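Local atomic coordinates of regulatory protein BlaR1 (Bacillus licheniformis, PDB entry 1NRF), a protein that probably senses beta-lactam antibiotics through acylation of a serine in its extracellular C-terminal domain, the part in this chain, and signals across the membrane. Residues A[94-97]-A[98-101]; A[113-116]-A[117-121]; A[121-124]-A[125-129]; A[130-134]-A[135-139]; A[140-143]-A[144-147]. All coordinates share one frame; numbering follows the deposited sequence.

In the fold
The five contacts follow the chain from a surface loop through two helices into the next loop, all in the penicillin-binding transpeptidase fold. Contact 1 is an exposed turn whose W98 reaches helix 113-123; contact 2, on that helix, is the most buried and runs on apolar side chains and helical backbone bonds. Contact 3 shares R121 with it and marks the break before helix 125-134, where I123 packs on H127, a water bridges the break and a salt bridge lies within the second helix. Contact 4 closes that second helix, part buried and part exposed. Contact 5, an apolar surface loop with only F142 buried, returns along both helices, F142 against contact 3 and A146 against contact 2.

Contact 1 (A[94-97]-A[98-101]); sequences PYKE and WNQD
Y95 lies alongside W98, both side chains pointing the same way, and it meets the indole over one face. Y95 CD1 sits above the centre of the W98 ring, with W98 CE2 its nearest atom at 3.9 Å. The two planes are turned by 47°, too oblique for a stack and too shallow for a T-shape. Behind the phenol, Y95 CB makes a CH-pi contact with the five-membered ring, 4.2 Å from its centroid and almost straight above it. The indole is placed there by a W98 CG anti to the carbonyl carbon (chi1 -69°). The backbone between them is a type I beta turn over residues 95 to 98, closed by W98 N on Y95 O at 3.0 Å; the donor stands well above the carbonyl plane.

A second bond comes from a side chain. Q100 NE2 reaches K96 O at 3.1 Å, the acceptor lying in the amide plane, and the extended chain of Q100 passes E97 O with its CG at 3.5 Å. Between these residues N99 is the centre of an inverse gamma turn, and its OD1 is bonded to Y93 N.

The stretch is part of the surface loop between helix 66-76 and helix 104-110. W98 ties it inward: its carbonyl O takes the W114 NE1 bond from helix 113-123, NE1 bonds weakly to S110 O, and its side chain comes within about 7 Å of that of S63, the probable acylated serine. E97 OE2 adds a bond to S110 OG at the end of helix 104-110.

Contact 2 (A[113-116]-A[117-121]); sequences TWYF and QKLDR
An intrahelical contact between residues one turn apart, Y115 with L119 and W114 with K118, lies on helix 113-123, a buried element of the penicillin-binding transpeptidase fold shared with the beta-lactamases. It is made of i to i+4 backbone bonds and the side chains that ride on them. Three of the bonds are clear: Q117 N to T113 O at 3.0 Å, K118 N to W114 O at 2.9 Å, and D120 N to F116 O at 2.7 Å.

On one side of the helix L119 CD2 serves two aromatic rings. It meets Y115 CE1 at 3.4 Å and F116 CD2 at 4.1 Å, in both cases coming in obliquely to the ring. With CG anti to the backbone N (chi1 -179°), the Y115 ring stands out from the helix and brings CE1 beside that methyl; its OH is bonded to S84 O. The same ring puts CD1 over the centre of the F116 face.

F116 packs between helices 66-76 and 104-110, touching K66, S69, A107 and M108. T113, in the first turn of the helix, has its side chain about 5 Å from that of S63, the probable acylation site, so this turn probably borders the active-site region. Farther along, D120 is held by Y148 OH and S69 OG.

W114 is stacked on Y93 and gives its NE1 to W98 O. One turn on, K118 bends at chi3 (-66°), which brings its aliphatic CE to 3.5 Å from W114 CE3.

Contact 3 (A[121-124]-A[125-129]); sequences RQIG and EDHLR
The junction between helix 113-123 and helix 125-134 turns on G124, the first residue to leave the helical backbone angles, with positive phi, and also the N-cap of the next helix. Its neighbour I123 touches H127 across that break. I123 CG2, anti to its own N, packs against H127 CB at 3.4 Å, the two side chains passing at a slant. Meanwhile the carbonyl of I123 looks at the rim of the imidazole, its O lying near the ring plane 3.2 Å from H127 CD2.

A water completes the join. It donates to I123 O at 2.9 Å and accepts from H127 N at 2.7 Å, bridging the last carbonyl of one helix to an amide in the first turn of the next, where no direct bond is made. At G124 phi is 89°, and a CB on that backbone would jam against the carbonyl O before it, so glycine suits the corner. L128 N is 2.8 Å from G124 O, the first bond of the new helix, though the position of that oxygen is less certain.

Farther along the first turn, E125 and R129 pair on the outer side. E125 extends fully, and its OE1 sits 2.7 Å from R129 NE in a salt bridge. NH2 of the same guanidinium also bonds to OE1, both hydrogen bonds being weak in angle.

Around this corner, I123 and L128 lean on L72 of helix 66-76, and L128 also touches Y148 in the loop beyond. R129 packs on F142 and R121 on A146, both in the loop that follows helix 125-134.

Contact 4 (A[130-134]-A[135-139]); sequences HYLKS and IHYGN
I135 CD1 lies over one face of Y131, 4.3 Å from the ring centroid in a CH-pi contact, with Y131 CE2 the nearest ring atom at 3.9 Å. The helix 125-134 stops here in a Schellman motif whose C-prime residue is H136, with positive phi. Its two bonds are Y137 N to L132 O at 3.0 Å, and H136 N to K133 O at 3.1 Å from high above the carbonyl plane.

The motif turns the chain inward. L132 CD2 rests on Y137 CB at 4.1 Å, and the Y137 ring leads on to Y65 and F68, both met edge-to-face. Y131 and I135 also touch F68, so the helix end is sealed against helix 66-76. I135 and Y137 both reach I164 of helix 158-170. K133, S134 and H136 stay on the exposed side.

Y131 O accepts from two donors. I135 N approaches nearly straight along the carbonyl bond, while S134 folds its hydroxyl back (chi1 70°) and S134 OG donates in the carbonyl plane, on a lone pair, at 2.7 Å.

Contact 5 (A[140-143]-A[144-147]); sequences EDFS and VPAD
F142 is the first residue of 140-143 to touch what follows. Its CG is anti to the backbone N (chi1 175°), which swings the ring along the chain to the turn at V144 and P145. CZ and CE2 do the touching: F142 CZ is 3.2 Å from P145 N and 3.5 Å from P145 CD, and F142 CE2 is 3.6 Å from V144 CA. The two side chains, F142 and P145, pass at a slant. F142 is also stacked on Y148 and lies against E125, L128 and R129, so the buried ring packs this loop against helix 125-134.

S143 comes next; V144 CG2 passes its OG at 3.9 Å, while that hydroxyl has its hydrogen bond with D151 OD1, beyond the segment. Past it the chain folds into a tight turn, with D147 N bonded to V144 O at 3.0 Å. P145 and A146 occupy its two middle positions, and A146 packs on Q117 and R121 of helix 113-123.

No clear hydrogen bond joins 140-143 to 144-147. What meets is an aromatic ring against a proline and a length of backbone, in the loop between helix 125-134 and helix 158-170. The contact between the two segments is thus apolar, and the polar bonds run within the turn and out to D151.

Contact 1 (A[94-97]-A[98-101])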
# COMPACT_ATOMS: atom_id res chain seq x y z
N PRO A 94 -3.74 10.99 18.64
CA PRO A 94 -5.18 10.68 18.57
C PRO A 94 -5.51 9.19 18.53
O PRO A 94 -6.67 8.81 18.61
CB PRO A 94 -5.63 11.40 17.30
CG PRO A 94 -4.67 12.54 17.19
CD PRO A 94 -3.36 11.89 17.53
N TYR A 95 -4.49 8.35 18.42
CA TYR A 95 -4.69 6.90 18.34
C TYR A 95 -3.83 6.20 19.38
O TYR A 95 -2.61 6.29 19.36
CB TYR A 95 -4.33 6.44 16.92
CG TYR A 95 -4.81 7.43 15.90
CD1 TYR A 95 -4.02 8.52 15.53
CD2 TYR A 95 -6.12 7.39 15.42
CE1 TYR A 95 -4.52 9.54 14.72
CE2 TYR A 95 -6.64 8.40 14.61
CZ TYR A 95 -5.83 9.48 14.28
OH TYR A 95 -6.35 10.51 13.53
N LYS A 96 -4.49 5.50 20.30
CA LYS A 96 -3.80 4.82 21.38
C LYS A 96 -2.70 3.82 20.97
O LYS A 96 -1.81 3.50 21.77
CB LYS A 96 -4.81 4.13 22.29
CG LYS A 96 -4.52 4.34 23.76
CD LYS A 96 -4.77 3.10 24.58
CE LYS A 96 -4.17 3.25 25.97
NZ LYS A 96 -4.24 1.99 26.77
N GLU A 97 -2.76 3.33 19.74
CA GLU A 97 -1.77 2.36 19.27
C GLU A 97 -0.43 2.98 18.90
O GLU A 97 0.58 2.30 18.82
CB GLU A 97 -2.32 1.58 18.08
CG GLU A 97 -3.49 0.67 18.44
CD GLU A 97 -3.86 -0.27 17.31
OE1 GLU A 97 -4.61 -1.23 17.56
OE2 GLU A 97 -3.40 -0.04 16.17
N TRP A 98 -0.44 4.29 18.66
CA TRP A 98 0.77 5.01 18.31
C TRP A 98 1.52 5.35 19.60
O TRP A 98 2.75 5.43 19.62
CB TRP A 98 0.43 6.31 17.58
CG TRP A 98 -0.15 6.15 16.19
CD1 TRP A 98 -0.66 5.01 15.63
CD2 TRP A 98 -0.31 7.18 15.21
NE1 TRP A 98 -1.12 5.27 14.35
CE2 TRP A 98 -0.91 6.60 14.07
CE3 TRP A 98 0.01 8.55 15.18
CZ2 TRP A 98 -1.21 7.33 12.92
CZ3 TRP A 98 -0.29 9.28 14.04
CH2 TRP A 98 -0.89 8.67 12.93
N ASN A 99 0.75 5.52 20.67
CA ASN A 99 1.26 5.90 21.99
C ASN A 99 1.97 4.81 22.79
O ASN A 99 1.57 4.49 23.92
CB ASN A 99 0.11 6.48 22.82
CG ASN A 99 -0.63 7.59 22.10
OD1 ASN A 99 -0.04 8.59 21.71
ND2 ASN A 99 -1.93 7.42 21.91
N GLN A 100 3.03 4.26 22.20
CA GLN A 100 3.82 3.22 22.84
C GLN A 100 5.03 2.88 21.99
O GLN A 100 5.10 3.26 20.83
CB GLN A 100 2.97 1.96 23.06
CG GLN A 100 2.06 1.62 21.90
CD GLN A 100 1.06 0.54 22.25
OE1 GLN A 100 1.43 -0.63 22.41
NE2 GLN A 100 -0.21 0.92 22.39
N ASP A 101 6.00 2.19 22.59
CA ASP A 101 7.21 1.82 21.86
C ASP A 101 6.85 1.04 20.60
O ASP A 101 6.16 0.02 20.64
CB ASP A 101 8.16 1.01 22.75
CG ASP A 101 8.77 1.85 23.87
OD1 ASP A 101 9.24 2.97 23.58
OD2 ASP A 101 8.78 1.39 25.04

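Contact 2 (A[113-116]-A[117-121])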
# COMPACT_ATOMS: atom_id res chain seq x y z
N THR A 113 2.15 6.26 12.15
CA THR A 113 2.77 7.25 11.28
C THR A 113 4.06 7.87 11.78
O THR A 113 5.01 7.98 11.00
CB THR A 113 1.76 8.37 10.97
OG1 THR A 113 0.63 7.81 10.29
CG2 THR A 113 2.39 9.43 10.07
N TRP A 114 4.11 8.25 13.05
CA TRP A 114 5.33 8.89 13.57
C TRP A 114 6.59 8.05 13.38
O TRP A 114 7.67 8.59 13.19
CB TRP A 114 5.18 9.29 15.05
CG TRP A 114 5.04 8.16 16.06
CD1 TRP A 114 3.89 7.77 16.69
CD2 TRP A 114 6.09 7.37 16.62
NE1 TRP A 114 4.17 6.79 17.61
CE2 TRP A 114 5.51 6.53 17.59
CE3 TRP A 114 7.48 7.29 16.40
CZ2 TRP A 114 6.27 5.61 18.35
CZ3 TRP A 114 8.23 6.38 17.15
CH2 TRP A 114 7.62 5.56 18.12
N TYR A 115 6.43 6.73 13.41
CA TYR A 115 7.57 5.82 13.25
C TYR A 115 8.27 5.98 11.90
O TYR A 115 9.49 6.11 11.83
CB TYR A 115 7.11 4.37 13.41
CG TYR A 115 8.21 3.35 13.28
CD1 TYR A 115 8.72 3.00 12.03
CD2 TYR A 115 8.76 2.74 14.41
CE1 TYR A 115 9.75 2.08 11.91
CE2 TYR A 115 9.78 1.81 14.30
CZ TYR A 115 10.27 1.49 13.06
OH TYR A 115 11.29 0.57 12.95
N PHE A 116 7.49 5.95 10.82
CA PHE A 116 8.04 6.09 9.48
C PHE A 116 8.44 7.53 9.20
O PHE A 116 9.39 7.78 8.46
CB PHE A 116 7.04 5.57 8.44
CG PHE A 116 6.71 4.11 8.60
CD1 PHE A 116 5.73 3.70 9.51
CD2 PHE A 116 7.46 3.13 7.94
CE1 PHE A 116 5.50 2.33 9.75
CE2 PHE A 116 7.24 1.77 8.17
CZ PHE A 116 6.26 1.37 9.08
N GLN A 117 7.72 8.47 9.81
CA GLN A 117 8.03 9.88 9.64
C GLN A 117 9.42 10.19 10.18
O GLN A 117 10.24 10.81 9.51
CB GLN A 117 6.99 10.73 10.38
CG GLN A 117 6.08 11.53 9.47
CD GLN A 117 4.91 12.15 10.22
OE1 GLN A 117 4.26 13.07 9.74
NE2 GLN A 117 4.63 11.62 11.41
N LYS A 118 9.69 9.76 11.41
CA LYS A 118 10.99 10.01 12.01
C LYS A 118 12.02 9.17 11.27
O LYS A 118 13.23 9.37 11.42
CB LYS A 118 10.96 9.67 13.50
CG LYS A 118 9.92 10.49 14.30
CD LYS A 118 10.30 10.70 15.78
CE LYS A 118 10.30 9.41 16.60
NZ LYS A 118 10.58 9.64 18.06
N LEU A 119 11.54 8.24 10.46
CA LEU A 119 12.39 7.36 9.68
C LEU A 119 12.75 8.09 8.39
O LEU A 119 13.88 8.03 7.91
CB LEU A 119 11.64 6.06 9.36
CG LEU A 119 12.35 4.70 9.44
CD1 LEU A 119 13.12 4.58 10.74
CD2 LEU A 119 11.31 3.60 9.32
N ASP A 120 11.77 8.81 7.84
CA ASP A 120 11.95 9.58 6.60
C ASP A 120 12.81 10.82 6.84
O ASP A 120 13.53 11.26 5.94
CB ASP A 120 10.58 10.00 6.03
CG ASP A 120 9.88 8.89 5.25
OD1 ASP A 120 10.36 7.73 5.28
OD2 ASP A 120 8.84 9.17 4.61
N ARG A 121 12.72 11.38 8.04
CA ARG A 121 13.49 12.56 8.40
C ARG A 121 14.98 12.26 8.58
O ARG A 121 15.83 13.12 8.36
CB ARG A 121 12.94 13.18 9.69
CG ARG A 121 11.56 13.82 9.53
CD ARG A 121 10.76 13.76 10.83
NE ARG A 121 9.49 14.48 10.74
CZ ARG A 121 8.52 14.39 11.64
NH1 ARG A 121 8.67 13.59 12.70
NH2 ARG A 121 7.41 15.10 11.51

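Contact 3 (A[121-124]-A[125-129])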
# COMPACT_ATOMS: atom_id res chain seq x y z
N ARG A 121 12.72 11.38 8.04
CA ARG A 121 13.49 12.56 8.40
C ARG A 121 14.98 12.26 8.58
O ARG A 121 15.83 13.12 8.36
CB ARG A 121 12.94 13.18 9.69
CG ARG A 121 11.56 13.82 9.53
CD ARG A 121 10.76 13.76 10.83
NE ARG A 121 9.49 14.48 10.74
CZ ARG A 121 8.52 14.39 11.64
NH1 ARG A 121 8.67 13.59 12.70
NH2 ARG A 121 7.41 15.10 11.51
N GLN A 122 15.29 11.02 8.97
CA GLN A 122 16.67 10.63 9.17
C GLN A 122 17.35 10.50 7.81
O GLN A 122 18.55 10.79 7.66
CB GLN A 122 16.74 9.29 9.93
CG GLN A 122 18.09 9.03 10.61
CD GLN A 122 18.10 7.76 11.47
OE1 GLN A 122 17.17 7.49 12.24
NE2 GLN A 122 19.18 6.98 11.35
N ILE A 123 16.59 10.09 6.80
CA ILE A 123 17.13 9.93 5.46
C ILE A 123 17.28 11.26 4.72
O ILE A 123 18.23 11.45 3.96
CB ILE A 123 16.25 8.95 4.64
CG1 ILE A 123 16.27 7.58 5.32
CG2 ILE A 123 16.76 8.83 3.21
CD1 ILE A 123 15.40 6.54 4.66
N GLY A 124 16.35 12.19 4.95
CA GLY A 124 16.44 13.49 4.31
C GLY A 124 15.77 13.64 2.95
O GLY A 124 15.66 12.67 2.19
N GLU A 125 15.34 14.86 2.65
CA GLU A 125 14.67 15.18 1.39
C GLU A 125 15.49 14.83 0.14
O GLU A 125 14.96 14.30 -0.83
CB GLU A 125 14.32 16.67 1.34
CG GLU A 125 13.81 17.12 -0.03
CD GLU A 125 13.36 18.57 -0.06
OE1 GLU A 125 12.88 19.00 -1.13
OE2 GLU A 125 13.49 19.27 0.97
N ASP A 126 16.78 15.16 0.17
CA ASP A 126 17.64 14.88 -0.97
C ASP A 126 17.62 13.38 -1.27
O ASP A 126 17.29 12.97 -2.40
CB ASP A 126 19.07 15.37 -0.68
CG ASP A 126 19.15 16.89 -0.50
OD1 ASP A 126 20.24 17.41 -0.17
OD2 ASP A 126 18.13 17.59 -0.69
N HIS A 127 17.93 12.55 -0.28
CA HIS A 127 17.92 11.11 -0.48
C HIS A 127 16.49 10.59 -0.72
O HIS A 127 16.30 9.57 -1.36
CB HIS A 127 18.52 10.36 0.71
CG HIS A 127 19.98 10.60 0.92
ND1 HIS A 127 20.88 10.70 -0.13
CD2 HIS A 127 20.71 10.75 2.05
CE1 HIS A 127 22.09 10.90 0.35
NE2 HIS A 127 22.02 10.93 1.67
N LEU A 128 15.50 11.30 -0.19
CA LEU A 128 14.11 10.90 -0.37
C LEU A 128 13.67 11.09 -1.82
O LEU A 128 13.15 10.16 -2.45
CB LEU A 128 13.20 11.69 0.55
CG LEU A 128 13.23 11.26 2.01
CD1 LEU A 128 12.56 12.31 2.89
CD2 LEU A 128 12.54 9.91 2.12
N ARG A 129 13.87 12.30 -2.34
CA ARG A 129 13.49 12.59 -3.72
C ARG A 129 14.22 11.65 -4.68
O ARG A 129 13.64 11.16 -5.65
CB ARG A 129 13.80 14.05 -4.07
CG ARG A 129 13.06 15.08 -3.20
CD ARG A 129 12.84 16.38 -3.96
NE ARG A 129 12.14 17.39 -3.16
CZ ARG A 129 11.36 18.34 -3.66
NH1 ARG A 129 11.15 18.42 -4.97
NH2 ARG A 129 10.78 19.22 -2.86
O HOH W 1 18.93 13.51 2.07

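Contact 4 (A[130-134]-A[135-139])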
# COMPACT_ATOMS: atom_id res chain seq x y z
N HIS A 130 15.49 11.39 -4.38
CA HIS A 130 16.30 10.50 -5.21
C HIS A 130 15.64 9.13 -5.31
O HIS A 130 15.59 8.51 -6.39
CB HIS A 130 17.69 10.35 -4.58
CG HIS A 130 18.57 9.37 -5.29
ND1 HIS A 130 19.12 9.62 -6.53
CD2 HIS A 130 18.98 8.13 -4.94
CE1 HIS A 130 19.83 8.57 -6.92
NE2 HIS A 130 19.76 7.65 -5.97
N TYR A 131 15.12 8.66 -4.17
CA TYR A 131 14.46 7.37 -4.06
C TYR A 131 13.22 7.26 -4.94
O TYR A 131 13.09 6.34 -5.74
CB TYR A 131 14.08 7.11 -2.60
CG TYR A 131 13.47 5.76 -2.33
CD1 TYR A 131 14.18 4.58 -2.57
CD2 TYR A 131 12.17 5.65 -1.81
CE1 TYR A 131 13.63 3.34 -2.29
CE2 TYR A 131 11.61 4.41 -1.53
CZ TYR A 131 12.35 3.26 -1.77
OH TYR A 131 11.81 2.03 -1.45
N LEU A 132 12.30 8.22 -4.79
CA LEU A 132 11.07 8.22 -5.57
C LEU A 132 11.41 8.14 -7.05
O LEU A 132 10.66 7.57 -7.84
CB LEU A 132 10.25 9.47 -5.27
CG LEU A 132 9.76 9.64 -3.84
CD1 LEU A 132 9.08 11.00 -3.69
CD2 LEU A 132 8.81 8.50 -3.48
N LYS A 133 12.54 8.73 -7.43
CA LYS A 133 12.95 8.69 -8.83
C LYS A 133 13.55 7.32 -9.13
O LYS A 133 13.29 6.76 -10.20
CB LYS A 133 13.96 9.79 -9.14
CG LYS A 133 13.34 11.17 -9.28
CD LYS A 133 14.40 12.21 -9.63
CE LYS A 133 13.77 13.60 -9.74
NZ LYS A 133 14.76 14.65 -10.13
N SER A 134 14.34 6.79 -8.20
CA SER A 134 14.97 5.49 -8.44
C SER A 134 13.95 4.37 -8.66
O SER A 134 14.24 3.41 -9.36
CB SER A 134 15.95 5.14 -7.29
OG SER A 134 15.31 4.84 -6.06
N ILE A 135 12.77 4.47 -8.08
CA ILE A 135 11.76 3.43 -8.28
C ILE A 135 10.56 3.95 -9.06
O ILE A 135 9.55 3.25 -9.20
CB ILE A 135 11.26 2.83 -6.94
CG1 ILE A 135 10.55 3.92 -6.12
CG2 ILE A 135 12.42 2.21 -6.18
CD1 ILE A 135 9.87 3.40 -4.87
N HIS A 136 10.70 5.18 -9.58
CA HIS A 136 9.63 5.85 -10.32
C HIS A 136 8.25 5.61 -9.69
O HIS A 136 7.38 4.95 -10.27
CB HIS A 136 9.65 5.43 -11.80
CG HIS A 136 8.89 6.37 -12.70
ND1 HIS A 136 9.30 6.66 -13.98
CD2 HIS A 136 7.75 7.08 -12.49
CE1 HIS A 136 8.45 7.52 -14.52
NE2 HIS A 136 7.51 7.80 -13.64
N TYR A 137 8.07 6.16 -8.50
CA TYR A 137 6.83 6.03 -7.76
C TYR A 137 5.83 7.13 -8.09
O TYR A 137 6.00 8.29 -7.71
CB TYR A 137 7.14 6.02 -6.26
CG TYR A 137 5.96 5.65 -5.38
CD1 TYR A 137 4.89 6.53 -5.19
CD2 TYR A 137 5.94 4.43 -4.70
CE1 TYR A 137 3.84 6.20 -4.34
CE2 TYR A 137 4.89 4.10 -3.85
CZ TYR A 137 3.85 4.99 -3.67
OH TYR A 137 2.82 4.66 -2.83
N GLY A 138 4.77 6.76 -8.80
CA GLY A 138 3.74 7.70 -9.17
C GLY A 138 4.27 8.93 -9.88
O GLY A 138 5.15 8.83 -10.72
N ASN A 139 3.73 10.09 -9.54
CA ASN A 139 4.17 11.33 -10.16
C ASN A 139 5.56 11.72 -9.67
O ASN A 139 6.18 12.64 -10.20
CB ASN A 139 3.17 12.45 -9.88
CG ASN A 139 3.01 12.77 -8.40
OD1 ASN A 139 3.74 12.26 -7.55
ND2 ASN A 139 2.04 13.63 -8.08

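Contact 5 (A[140-143]-A[144-147])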
# COMPACT_ATOMS: atom_id res chain seq x y z
N GLU A 140 6.05 11.00 -8.65
CA GLU A 140 7.36 11.26 -8.07
C GLU A 140 7.49 12.59 -7.32
O GLU A 140 8.58 12.94 -6.87
CB GLU A 140 8.45 11.19 -9.16
CG GLU A 140 8.69 9.80 -9.72
CD GLU A 140 9.73 9.78 -10.83
OE1 GLU A 140 10.18 8.68 -11.22
OE2 GLU A 140 10.09 10.87 -11.33
N ASP A 141 6.39 13.33 -7.17
CA ASP A 141 6.43 14.62 -6.50
C ASP A 141 6.69 14.52 -4.99
O ASP A 141 6.53 13.45 -4.39
CB ASP A 141 5.15 15.41 -6.78
CG ASP A 141 5.28 16.88 -6.42
OD1 ASP A 141 6.31 17.49 -6.78
OD2 ASP A 141 4.36 17.43 -5.78
N PHE A 142 7.08 15.64 -4.39
CA PHE A 142 7.44 15.69 -2.96
C PHE A 142 7.33 17.11 -2.35
O PHE A 142 7.74 18.10 -2.97
CB PHE A 142 8.87 15.13 -2.84
CG PHE A 142 9.47 15.20 -1.46
CD1 PHE A 142 9.86 14.03 -0.82
CD2 PHE A 142 9.71 16.42 -0.84
CE1 PHE A 142 10.48 14.08 0.44
CE2 PHE A 142 10.33 16.48 0.41
CZ PHE A 142 10.72 15.31 1.04
N SER A 143 6.80 17.22 -1.14
CA SER A 143 6.66 18.51 -0.46
C SER A 143 7.70 18.63 0.65
O SER A 143 8.76 19.24 0.47
CB SER A 143 5.26 18.67 0.14
OG SER A 143 5.01 17.70 1.14
N VAL A 144 7.40 18.03 1.79
CA VAL A 144 8.30 18.02 2.93
C VAL A 144 8.36 16.58 3.47
O VAL A 144 7.36 15.85 3.46
CB VAL A 144 7.84 19.00 4.04
CG1 VAL A 144 7.76 20.41 3.48
CG2 VAL A 144 6.48 18.56 4.60
N PRO A 145 9.54 16.16 3.94
CA PRO A 145 9.74 14.81 4.47
C PRO A 145 8.66 14.28 5.39
O PRO A 145 8.37 13.08 5.40
CB PRO A 145 11.11 14.89 5.15
CG PRO A 145 11.36 16.36 5.33
CD PRO A 145 10.76 16.97 4.10
N ALA A 146 8.04 15.17 6.15
CA ALA A 146 7.02 14.77 7.10
C ALA A 146 5.69 14.31 6.52
O ALA A 146 5.02 13.47 7.12
CB ALA A 146 6.78 15.90 8.10
N ASP A 147 5.29 14.82 5.36
CA ASP A 147 3.99 14.43 4.82
C ASP A 147 3.77 14.33 3.31
O ASP A 147 2.63 14.31 2.86
CB ASP A 147 2.91 15.35 5.41
CG ASP A 147 3.48 16.64 5.99
OD1 ASP A 147 4.17 16.57 7.03
OD2 ASP A 147 3.24 17.72 5.41